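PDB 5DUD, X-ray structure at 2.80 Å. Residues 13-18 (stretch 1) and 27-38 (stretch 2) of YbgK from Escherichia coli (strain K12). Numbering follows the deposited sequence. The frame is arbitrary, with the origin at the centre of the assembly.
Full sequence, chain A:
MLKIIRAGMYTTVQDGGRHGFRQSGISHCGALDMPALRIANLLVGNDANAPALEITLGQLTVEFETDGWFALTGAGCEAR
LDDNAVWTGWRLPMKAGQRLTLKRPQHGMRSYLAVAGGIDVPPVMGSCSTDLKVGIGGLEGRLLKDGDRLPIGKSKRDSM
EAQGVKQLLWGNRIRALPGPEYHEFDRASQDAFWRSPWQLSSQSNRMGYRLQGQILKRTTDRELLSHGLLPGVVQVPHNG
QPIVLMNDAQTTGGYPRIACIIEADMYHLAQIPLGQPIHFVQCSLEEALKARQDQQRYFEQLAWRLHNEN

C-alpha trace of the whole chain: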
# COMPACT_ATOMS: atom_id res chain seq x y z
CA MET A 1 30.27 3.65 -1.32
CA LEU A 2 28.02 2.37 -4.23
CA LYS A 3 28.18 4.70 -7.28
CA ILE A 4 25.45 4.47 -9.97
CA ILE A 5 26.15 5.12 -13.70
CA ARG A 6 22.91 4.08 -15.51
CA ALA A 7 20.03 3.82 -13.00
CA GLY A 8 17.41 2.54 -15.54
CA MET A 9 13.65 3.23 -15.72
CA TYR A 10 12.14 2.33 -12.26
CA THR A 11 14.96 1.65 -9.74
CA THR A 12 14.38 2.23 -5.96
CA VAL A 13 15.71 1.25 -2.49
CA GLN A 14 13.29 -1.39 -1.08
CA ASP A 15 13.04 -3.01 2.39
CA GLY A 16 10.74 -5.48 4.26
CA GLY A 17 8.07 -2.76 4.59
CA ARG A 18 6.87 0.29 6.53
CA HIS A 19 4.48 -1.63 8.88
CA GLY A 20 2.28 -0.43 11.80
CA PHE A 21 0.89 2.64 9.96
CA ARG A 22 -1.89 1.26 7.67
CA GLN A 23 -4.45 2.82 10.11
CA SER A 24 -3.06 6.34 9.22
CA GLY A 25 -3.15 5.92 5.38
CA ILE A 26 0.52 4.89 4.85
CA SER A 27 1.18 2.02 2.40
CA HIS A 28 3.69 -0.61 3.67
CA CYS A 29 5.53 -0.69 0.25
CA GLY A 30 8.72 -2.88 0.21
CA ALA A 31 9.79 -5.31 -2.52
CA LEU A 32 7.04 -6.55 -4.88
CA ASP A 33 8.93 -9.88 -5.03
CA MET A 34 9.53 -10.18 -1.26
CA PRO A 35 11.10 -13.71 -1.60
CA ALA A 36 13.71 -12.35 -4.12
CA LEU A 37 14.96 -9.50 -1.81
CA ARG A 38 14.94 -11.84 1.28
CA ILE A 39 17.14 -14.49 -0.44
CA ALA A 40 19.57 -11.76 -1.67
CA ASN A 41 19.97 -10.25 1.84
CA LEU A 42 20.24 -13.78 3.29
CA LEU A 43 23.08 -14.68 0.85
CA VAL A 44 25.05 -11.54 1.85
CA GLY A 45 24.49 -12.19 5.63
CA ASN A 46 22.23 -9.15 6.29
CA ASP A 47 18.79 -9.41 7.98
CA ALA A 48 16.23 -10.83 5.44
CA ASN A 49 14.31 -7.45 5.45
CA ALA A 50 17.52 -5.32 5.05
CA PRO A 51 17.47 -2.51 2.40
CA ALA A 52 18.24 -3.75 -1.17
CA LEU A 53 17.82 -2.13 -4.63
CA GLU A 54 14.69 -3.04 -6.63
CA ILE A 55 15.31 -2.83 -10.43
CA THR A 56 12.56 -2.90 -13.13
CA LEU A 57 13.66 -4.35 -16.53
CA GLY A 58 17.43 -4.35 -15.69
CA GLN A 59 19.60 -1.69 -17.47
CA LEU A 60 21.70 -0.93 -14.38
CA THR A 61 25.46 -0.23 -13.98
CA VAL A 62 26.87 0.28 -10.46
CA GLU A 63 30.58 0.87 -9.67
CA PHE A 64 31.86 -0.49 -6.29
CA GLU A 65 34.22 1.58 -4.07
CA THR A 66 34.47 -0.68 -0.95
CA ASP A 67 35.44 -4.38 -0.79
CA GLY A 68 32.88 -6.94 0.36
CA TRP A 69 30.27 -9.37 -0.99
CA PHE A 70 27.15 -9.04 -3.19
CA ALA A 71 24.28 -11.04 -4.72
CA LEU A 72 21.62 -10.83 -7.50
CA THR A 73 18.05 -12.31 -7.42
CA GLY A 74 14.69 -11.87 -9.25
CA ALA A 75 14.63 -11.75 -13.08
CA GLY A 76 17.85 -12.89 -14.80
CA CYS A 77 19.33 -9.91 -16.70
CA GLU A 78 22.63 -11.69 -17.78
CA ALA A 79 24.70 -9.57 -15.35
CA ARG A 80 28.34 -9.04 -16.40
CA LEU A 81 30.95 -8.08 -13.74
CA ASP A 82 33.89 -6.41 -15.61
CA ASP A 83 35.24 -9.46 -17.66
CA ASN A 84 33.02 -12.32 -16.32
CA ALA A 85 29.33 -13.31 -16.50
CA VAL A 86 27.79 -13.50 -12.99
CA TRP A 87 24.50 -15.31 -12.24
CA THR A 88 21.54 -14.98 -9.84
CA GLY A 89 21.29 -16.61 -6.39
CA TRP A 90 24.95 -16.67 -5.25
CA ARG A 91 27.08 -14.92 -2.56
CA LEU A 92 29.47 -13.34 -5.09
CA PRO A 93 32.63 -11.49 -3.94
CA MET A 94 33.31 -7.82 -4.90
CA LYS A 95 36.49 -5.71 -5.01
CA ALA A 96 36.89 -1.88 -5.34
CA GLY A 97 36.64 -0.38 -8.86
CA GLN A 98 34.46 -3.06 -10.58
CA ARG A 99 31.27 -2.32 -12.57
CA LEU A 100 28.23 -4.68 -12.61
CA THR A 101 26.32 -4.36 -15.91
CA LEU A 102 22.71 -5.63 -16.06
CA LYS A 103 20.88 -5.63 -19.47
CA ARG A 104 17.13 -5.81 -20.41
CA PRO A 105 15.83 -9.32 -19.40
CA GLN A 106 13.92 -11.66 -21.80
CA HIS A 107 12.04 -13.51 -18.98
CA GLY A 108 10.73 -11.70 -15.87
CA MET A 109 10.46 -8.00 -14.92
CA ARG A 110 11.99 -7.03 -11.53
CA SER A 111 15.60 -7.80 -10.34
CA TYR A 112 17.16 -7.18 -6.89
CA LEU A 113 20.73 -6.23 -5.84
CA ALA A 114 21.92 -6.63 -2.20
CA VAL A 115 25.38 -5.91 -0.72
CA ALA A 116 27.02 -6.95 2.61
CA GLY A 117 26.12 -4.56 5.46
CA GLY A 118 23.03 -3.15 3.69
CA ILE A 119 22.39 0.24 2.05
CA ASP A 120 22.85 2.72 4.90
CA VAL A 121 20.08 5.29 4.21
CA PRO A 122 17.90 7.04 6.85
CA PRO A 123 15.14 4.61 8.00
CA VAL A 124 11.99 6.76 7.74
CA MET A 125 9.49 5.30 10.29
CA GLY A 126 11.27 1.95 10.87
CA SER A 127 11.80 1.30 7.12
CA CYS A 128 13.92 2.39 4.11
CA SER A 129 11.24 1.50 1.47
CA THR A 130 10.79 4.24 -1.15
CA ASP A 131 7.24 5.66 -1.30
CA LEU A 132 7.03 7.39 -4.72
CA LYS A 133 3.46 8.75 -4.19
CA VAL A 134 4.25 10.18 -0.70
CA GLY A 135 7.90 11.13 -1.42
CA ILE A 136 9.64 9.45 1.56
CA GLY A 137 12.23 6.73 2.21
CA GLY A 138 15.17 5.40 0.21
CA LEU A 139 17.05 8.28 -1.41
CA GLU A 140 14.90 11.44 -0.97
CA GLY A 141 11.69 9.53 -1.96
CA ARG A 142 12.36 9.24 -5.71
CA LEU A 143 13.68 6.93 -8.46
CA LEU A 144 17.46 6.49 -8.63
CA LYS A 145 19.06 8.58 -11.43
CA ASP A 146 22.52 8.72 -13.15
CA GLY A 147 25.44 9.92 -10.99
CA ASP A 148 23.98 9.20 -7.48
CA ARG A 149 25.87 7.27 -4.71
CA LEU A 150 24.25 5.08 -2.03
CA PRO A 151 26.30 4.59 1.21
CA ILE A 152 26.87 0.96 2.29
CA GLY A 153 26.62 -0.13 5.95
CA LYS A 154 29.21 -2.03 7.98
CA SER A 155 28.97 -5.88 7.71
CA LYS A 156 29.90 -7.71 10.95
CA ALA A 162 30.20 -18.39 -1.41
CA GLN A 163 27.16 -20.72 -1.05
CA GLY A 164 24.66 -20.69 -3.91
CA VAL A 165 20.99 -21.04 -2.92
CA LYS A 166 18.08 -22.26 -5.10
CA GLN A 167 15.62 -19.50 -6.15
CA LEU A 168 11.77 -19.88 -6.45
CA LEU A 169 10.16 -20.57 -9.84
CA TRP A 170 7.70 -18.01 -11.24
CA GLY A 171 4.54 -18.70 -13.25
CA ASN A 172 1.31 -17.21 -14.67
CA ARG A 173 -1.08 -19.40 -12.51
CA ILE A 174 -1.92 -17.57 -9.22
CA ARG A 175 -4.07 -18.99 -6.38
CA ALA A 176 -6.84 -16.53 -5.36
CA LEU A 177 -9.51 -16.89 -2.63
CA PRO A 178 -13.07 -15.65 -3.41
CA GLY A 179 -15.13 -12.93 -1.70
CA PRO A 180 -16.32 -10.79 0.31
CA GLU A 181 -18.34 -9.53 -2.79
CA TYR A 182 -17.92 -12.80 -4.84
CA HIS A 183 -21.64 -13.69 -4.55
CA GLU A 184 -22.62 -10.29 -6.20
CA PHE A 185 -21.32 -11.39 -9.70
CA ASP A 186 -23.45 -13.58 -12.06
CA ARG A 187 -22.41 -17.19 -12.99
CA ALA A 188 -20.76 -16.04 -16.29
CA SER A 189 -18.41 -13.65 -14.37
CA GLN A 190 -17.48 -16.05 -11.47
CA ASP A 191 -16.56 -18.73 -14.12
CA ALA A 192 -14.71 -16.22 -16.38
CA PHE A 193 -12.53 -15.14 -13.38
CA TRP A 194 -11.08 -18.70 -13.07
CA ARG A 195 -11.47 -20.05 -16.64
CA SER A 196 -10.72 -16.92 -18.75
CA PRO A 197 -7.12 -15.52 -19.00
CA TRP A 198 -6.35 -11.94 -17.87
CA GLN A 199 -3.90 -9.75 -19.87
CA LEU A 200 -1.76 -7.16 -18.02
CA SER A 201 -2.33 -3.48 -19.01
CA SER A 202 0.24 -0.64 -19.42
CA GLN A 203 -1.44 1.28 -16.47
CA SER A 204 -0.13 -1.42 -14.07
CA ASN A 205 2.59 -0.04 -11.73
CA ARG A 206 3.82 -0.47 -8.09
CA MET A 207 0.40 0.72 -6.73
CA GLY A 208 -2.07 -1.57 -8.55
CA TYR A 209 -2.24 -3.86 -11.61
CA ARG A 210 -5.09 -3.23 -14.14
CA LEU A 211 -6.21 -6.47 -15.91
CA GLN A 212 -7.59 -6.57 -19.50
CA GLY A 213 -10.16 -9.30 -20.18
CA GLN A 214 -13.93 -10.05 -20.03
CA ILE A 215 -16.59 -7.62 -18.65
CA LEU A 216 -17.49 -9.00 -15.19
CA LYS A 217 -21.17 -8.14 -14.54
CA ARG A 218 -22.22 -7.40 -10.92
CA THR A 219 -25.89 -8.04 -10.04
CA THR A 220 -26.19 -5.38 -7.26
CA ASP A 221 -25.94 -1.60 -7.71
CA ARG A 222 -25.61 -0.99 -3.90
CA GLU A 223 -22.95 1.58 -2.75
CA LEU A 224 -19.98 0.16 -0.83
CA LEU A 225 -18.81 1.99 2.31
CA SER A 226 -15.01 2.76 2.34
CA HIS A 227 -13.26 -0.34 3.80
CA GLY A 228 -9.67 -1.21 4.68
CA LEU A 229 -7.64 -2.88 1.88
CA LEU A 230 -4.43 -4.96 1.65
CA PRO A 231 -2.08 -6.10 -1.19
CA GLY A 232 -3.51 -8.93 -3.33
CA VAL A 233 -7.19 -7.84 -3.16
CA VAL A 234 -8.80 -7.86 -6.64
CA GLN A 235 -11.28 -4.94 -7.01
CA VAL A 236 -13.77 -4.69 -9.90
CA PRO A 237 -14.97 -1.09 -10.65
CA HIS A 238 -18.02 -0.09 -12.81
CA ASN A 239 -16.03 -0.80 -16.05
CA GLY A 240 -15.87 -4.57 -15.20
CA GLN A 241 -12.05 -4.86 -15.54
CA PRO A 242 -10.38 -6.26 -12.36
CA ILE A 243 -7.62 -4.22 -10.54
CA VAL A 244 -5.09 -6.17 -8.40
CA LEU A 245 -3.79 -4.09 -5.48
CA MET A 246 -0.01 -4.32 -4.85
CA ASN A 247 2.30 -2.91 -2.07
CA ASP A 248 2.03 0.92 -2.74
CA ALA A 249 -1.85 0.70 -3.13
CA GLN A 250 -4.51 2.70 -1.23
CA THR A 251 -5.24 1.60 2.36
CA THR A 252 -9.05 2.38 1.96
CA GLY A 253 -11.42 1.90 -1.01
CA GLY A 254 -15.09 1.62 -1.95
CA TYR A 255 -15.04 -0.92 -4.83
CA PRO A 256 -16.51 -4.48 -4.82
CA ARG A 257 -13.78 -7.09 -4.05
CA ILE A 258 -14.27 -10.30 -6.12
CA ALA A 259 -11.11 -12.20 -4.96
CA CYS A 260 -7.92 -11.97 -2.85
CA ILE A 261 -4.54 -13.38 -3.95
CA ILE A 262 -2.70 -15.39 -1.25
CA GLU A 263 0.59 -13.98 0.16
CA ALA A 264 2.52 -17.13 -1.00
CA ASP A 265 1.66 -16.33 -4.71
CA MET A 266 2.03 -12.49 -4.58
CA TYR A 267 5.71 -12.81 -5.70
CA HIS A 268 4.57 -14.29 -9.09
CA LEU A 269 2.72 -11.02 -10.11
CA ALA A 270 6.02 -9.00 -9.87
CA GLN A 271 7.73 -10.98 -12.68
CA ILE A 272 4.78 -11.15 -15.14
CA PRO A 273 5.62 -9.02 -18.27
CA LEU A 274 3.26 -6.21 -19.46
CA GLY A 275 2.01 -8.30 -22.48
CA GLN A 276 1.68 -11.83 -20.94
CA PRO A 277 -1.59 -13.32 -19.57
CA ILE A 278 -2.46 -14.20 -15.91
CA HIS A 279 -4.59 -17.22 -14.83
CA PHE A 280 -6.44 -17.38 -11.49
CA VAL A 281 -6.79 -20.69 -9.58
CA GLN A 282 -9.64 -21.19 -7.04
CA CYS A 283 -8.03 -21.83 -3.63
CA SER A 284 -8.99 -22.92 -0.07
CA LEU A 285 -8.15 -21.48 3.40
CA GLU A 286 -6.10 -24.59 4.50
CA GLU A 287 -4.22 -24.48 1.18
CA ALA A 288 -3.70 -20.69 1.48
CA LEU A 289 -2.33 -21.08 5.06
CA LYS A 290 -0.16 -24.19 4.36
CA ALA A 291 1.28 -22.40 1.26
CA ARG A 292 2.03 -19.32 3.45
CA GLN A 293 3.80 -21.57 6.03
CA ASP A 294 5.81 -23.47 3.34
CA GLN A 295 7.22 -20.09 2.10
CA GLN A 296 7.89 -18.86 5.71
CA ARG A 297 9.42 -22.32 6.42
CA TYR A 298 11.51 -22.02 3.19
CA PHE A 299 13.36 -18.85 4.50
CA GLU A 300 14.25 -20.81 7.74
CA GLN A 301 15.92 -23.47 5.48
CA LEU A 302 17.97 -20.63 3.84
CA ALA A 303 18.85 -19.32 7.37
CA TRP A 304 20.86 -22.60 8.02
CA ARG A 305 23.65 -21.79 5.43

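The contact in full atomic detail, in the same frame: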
# COMPACT_ATOMS: atom_id res chain seq x y z
N VAL A 13 15.20 1.96 -3.67
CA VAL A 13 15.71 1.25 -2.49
C VAL A 13 14.50 0.63 -1.77
O VAL A 13 13.64 1.38 -1.31
CB VAL A 13 16.50 2.19 -1.54
CG1 VAL A 13 17.17 1.39 -0.42
CG2 VAL A 13 17.53 3.02 -2.30
N GLN A 14 14.42 -0.70 -1.70
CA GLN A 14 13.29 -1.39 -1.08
C GLN A 14 13.75 -2.24 0.10
O GLN A 14 14.85 -2.77 0.11
CB GLN A 14 12.55 -2.24 -2.12
CG GLN A 14 11.86 -1.42 -3.21
CD GLN A 14 10.76 -0.52 -2.71
OE1 GLN A 14 10.17 -0.72 -1.64
NE2 GLN A 14 10.43 0.51 -3.48
N ASP A 15 12.86 -2.33 1.10
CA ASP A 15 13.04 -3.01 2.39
C ASP A 15 11.93 -4.07 2.61
O ASP A 15 11.18 -4.38 1.69
CB ASP A 15 12.97 -1.92 3.49
CG ASP A 15 13.88 -2.14 4.67
OD1 ASP A 15 15.11 -1.98 4.51
OD2 ASP A 15 13.37 -2.44 5.77
N GLY A 16 11.83 -4.60 3.84
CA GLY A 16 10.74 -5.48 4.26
C GLY A 16 9.37 -4.81 4.21
O GLY A 16 8.39 -5.44 3.81
N GLY A 17 9.31 -3.54 4.62
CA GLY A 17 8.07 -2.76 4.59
C GLY A 17 7.90 -1.83 5.77
O GLY A 17 8.37 -2.11 6.88
N ARG A 18 7.19 -0.73 5.53
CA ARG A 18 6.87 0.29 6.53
C ARG A 18 5.56 -0.11 7.23
O ARG A 18 4.50 0.42 6.92
CB ARG A 18 6.79 1.66 5.83
CG ARG A 18 6.70 2.85 6.77
CD ARG A 18 6.91 4.19 6.09
NE ARG A 18 8.31 4.39 5.69
CZ ARG A 18 8.82 4.18 4.47
NH1 ARG A 18 8.05 3.74 3.48
NH2 ARG A 18 10.11 4.40 4.24
N SER A 27 0.99 3.32 3.04
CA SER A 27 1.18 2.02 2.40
C SER A 27 2.48 1.40 2.91
O SER A 27 3.43 2.13 3.15
CB SER A 27 1.21 2.18 0.88
OG SER A 27 0.19 3.05 0.43
N HIS A 28 2.51 0.07 3.12
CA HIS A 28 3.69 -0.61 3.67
C HIS A 28 4.84 -0.66 2.66
O HIS A 28 6.00 -0.68 3.08
CB HIS A 28 3.34 -2.03 4.18
CG HIS A 28 3.30 -3.09 3.12
ND1 HIS A 28 4.21 -4.13 3.12
CD2 HIS A 28 2.46 -3.24 2.07
CE1 HIS A 28 3.89 -4.89 2.08
NE2 HIS A 28 2.85 -4.38 1.41
N CYS A 29 4.54 -0.67 1.34
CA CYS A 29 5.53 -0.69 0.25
C CYS A 29 6.48 -1.92 0.40
O CYS A 29 6.00 -3.00 0.72
CB CYS A 29 6.29 0.63 0.18
SG CYS A 29 5.23 2.10 0.11
N GLY A 30 7.78 -1.76 0.15
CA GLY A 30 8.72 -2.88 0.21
C GLY A 30 8.80 -3.55 -1.13
O GLY A 30 8.15 -3.11 -2.09
N ALA A 31 9.61 -4.60 -1.24
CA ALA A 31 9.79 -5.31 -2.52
C ALA A 31 8.51 -6.01 -2.97
O ALA A 31 7.81 -6.61 -2.15
CB ALA A 31 10.92 -6.32 -2.42
N LEU A 32 8.19 -5.88 -4.26
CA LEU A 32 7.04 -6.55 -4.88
C LEU A 32 7.27 -8.06 -4.81
O LEU A 32 6.39 -8.80 -4.38
CB LEU A 32 6.85 -6.06 -6.33
CG LEU A 32 5.71 -5.06 -6.59
CD1 LEU A 32 5.67 -3.95 -5.55
CD2 LEU A 32 5.83 -4.46 -7.98
N ASP A 33 8.49 -8.49 -5.15
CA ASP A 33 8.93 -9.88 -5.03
C ASP A 33 9.68 -9.98 -3.70
O ASP A 33 10.91 -9.89 -3.66
CB ASP A 33 9.80 -10.28 -6.24
CG ASP A 33 9.99 -11.77 -6.43
OD1 ASP A 33 10.33 -12.45 -5.44
OD2 ASP A 33 9.87 -12.25 -7.58
N MET A 34 8.93 -10.09 -2.60
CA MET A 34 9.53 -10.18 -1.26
C MET A 34 10.49 -11.37 -1.15
O MET A 34 11.58 -11.16 -0.61
CB MET A 34 8.45 -10.26 -0.15
CG MET A 34 7.96 -8.90 0.36
SD MET A 34 9.24 -7.77 0.97
CE MET A 34 10.17 -8.85 1.98
N PRO A 35 10.16 -12.57 -1.67
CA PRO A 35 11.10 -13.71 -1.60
C PRO A 35 12.44 -13.47 -2.32
O PRO A 35 13.44 -14.02 -1.88
CB PRO A 35 10.33 -14.84 -2.29
CG PRO A 35 8.91 -14.48 -2.13
CD PRO A 35 8.89 -12.99 -2.30
N ALA A 36 12.46 -12.65 -3.39
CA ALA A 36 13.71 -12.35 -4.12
C ALA A 36 14.66 -11.49 -3.27
O ALA A 36 15.83 -11.84 -3.15
CB ALA A 36 13.41 -11.66 -5.43
N LEU A 37 14.17 -10.39 -2.68
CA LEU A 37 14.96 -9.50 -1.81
C LEU A 37 15.45 -10.24 -0.54
O LEU A 37 16.59 -10.03 -0.11
CB LEU A 37 14.08 -8.29 -1.41
CG LEU A 37 14.71 -7.27 -0.46
CD1 LEU A 37 14.43 -5.85 -0.89
CD2 LEU A 37 14.19 -7.44 0.97
N ARG A 38 14.59 -11.09 0.06
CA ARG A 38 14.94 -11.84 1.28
C ARG A 38 16.09 -12.80 1.03
O ARG A 38 17.03 -12.80 1.81
CB ARG A 38 13.73 -12.60 1.86
CG ARG A 38 12.78 -11.67 2.60
CD ARG A 38 11.56 -12.35 3.17
NE ARG A 38 10.74 -11.41 3.92
CZ ARG A 38 9.55 -11.67 4.45
NH1 ARG A 38 9.01 -12.88 4.32
NH2 ARG A 38 8.88 -10.73 5.12
O HOH W 1 7.88 -7.82 4.96
O HOH W 2 5.28 3.98 2.80

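The two stretches bury 456 Å² between them, and most of the directional bonding runs through backbone atoms. At Ser27 the link is indirect: the O of water 2 lies 2.6 Å from Ser27 O, to which it donates, and 2.9 Å from Arg18 NH1, from which it accepts, so the long Arg18 side chain, t at chi1 and chi2, reaches the Ser27 backbone of stretch 2 through this water. His28 supplies the firmest direct bond, Arg18 N to His28 O at 2.7 Å with an N-H...O angle of 165°. His28 CA also lies 3.5 Å from Arg18 O, at 157° about the hydrogen, a CA-H...O contact that pairs the same two residues a second time. Gly17 CA packs 3.3 Å from His28 O; with phi/psi of 142/150 this position calls for glycine, and an ideal CB would sit only 3.0 Å from His28 ND1.

Gly30 is similarly constrained. Its phi/psi of 89/-179 would jam a CB against the preceding carbonyl, and that CB would also clash with Asp15 O at 2.9 Å and Gly16 O at 3.0 Å. Without one, Gly30 CA approaches Asp15 O to 3.2 Å. Ala31 N then donates to that same Asp15 O, a weak bond at 3.3 Å and 148°, while the small Ala31 CB rests 4.4 Å from Gln14 CB.

Beyond this point Asp33 caps the helix, its OD1 accepting from Ala36 N at 3.0 Å, and the helix carries apolar groups back to stretch 1. Met34, m at all three chi angles, brings SD to 3.8 Å from Gly16 O. Leu37 points toward stretch 1 and places CD1 3.3 Å from Gln14 O and 4.3 Å from Gln14 CB, in a buried setting suited to its hydrocarbon. Finally, the O of water 1 lies 2.7 Å from Gly16 O, to which it donates, and 3.1 Å from Arg38 NH2, from which it weakly accepts.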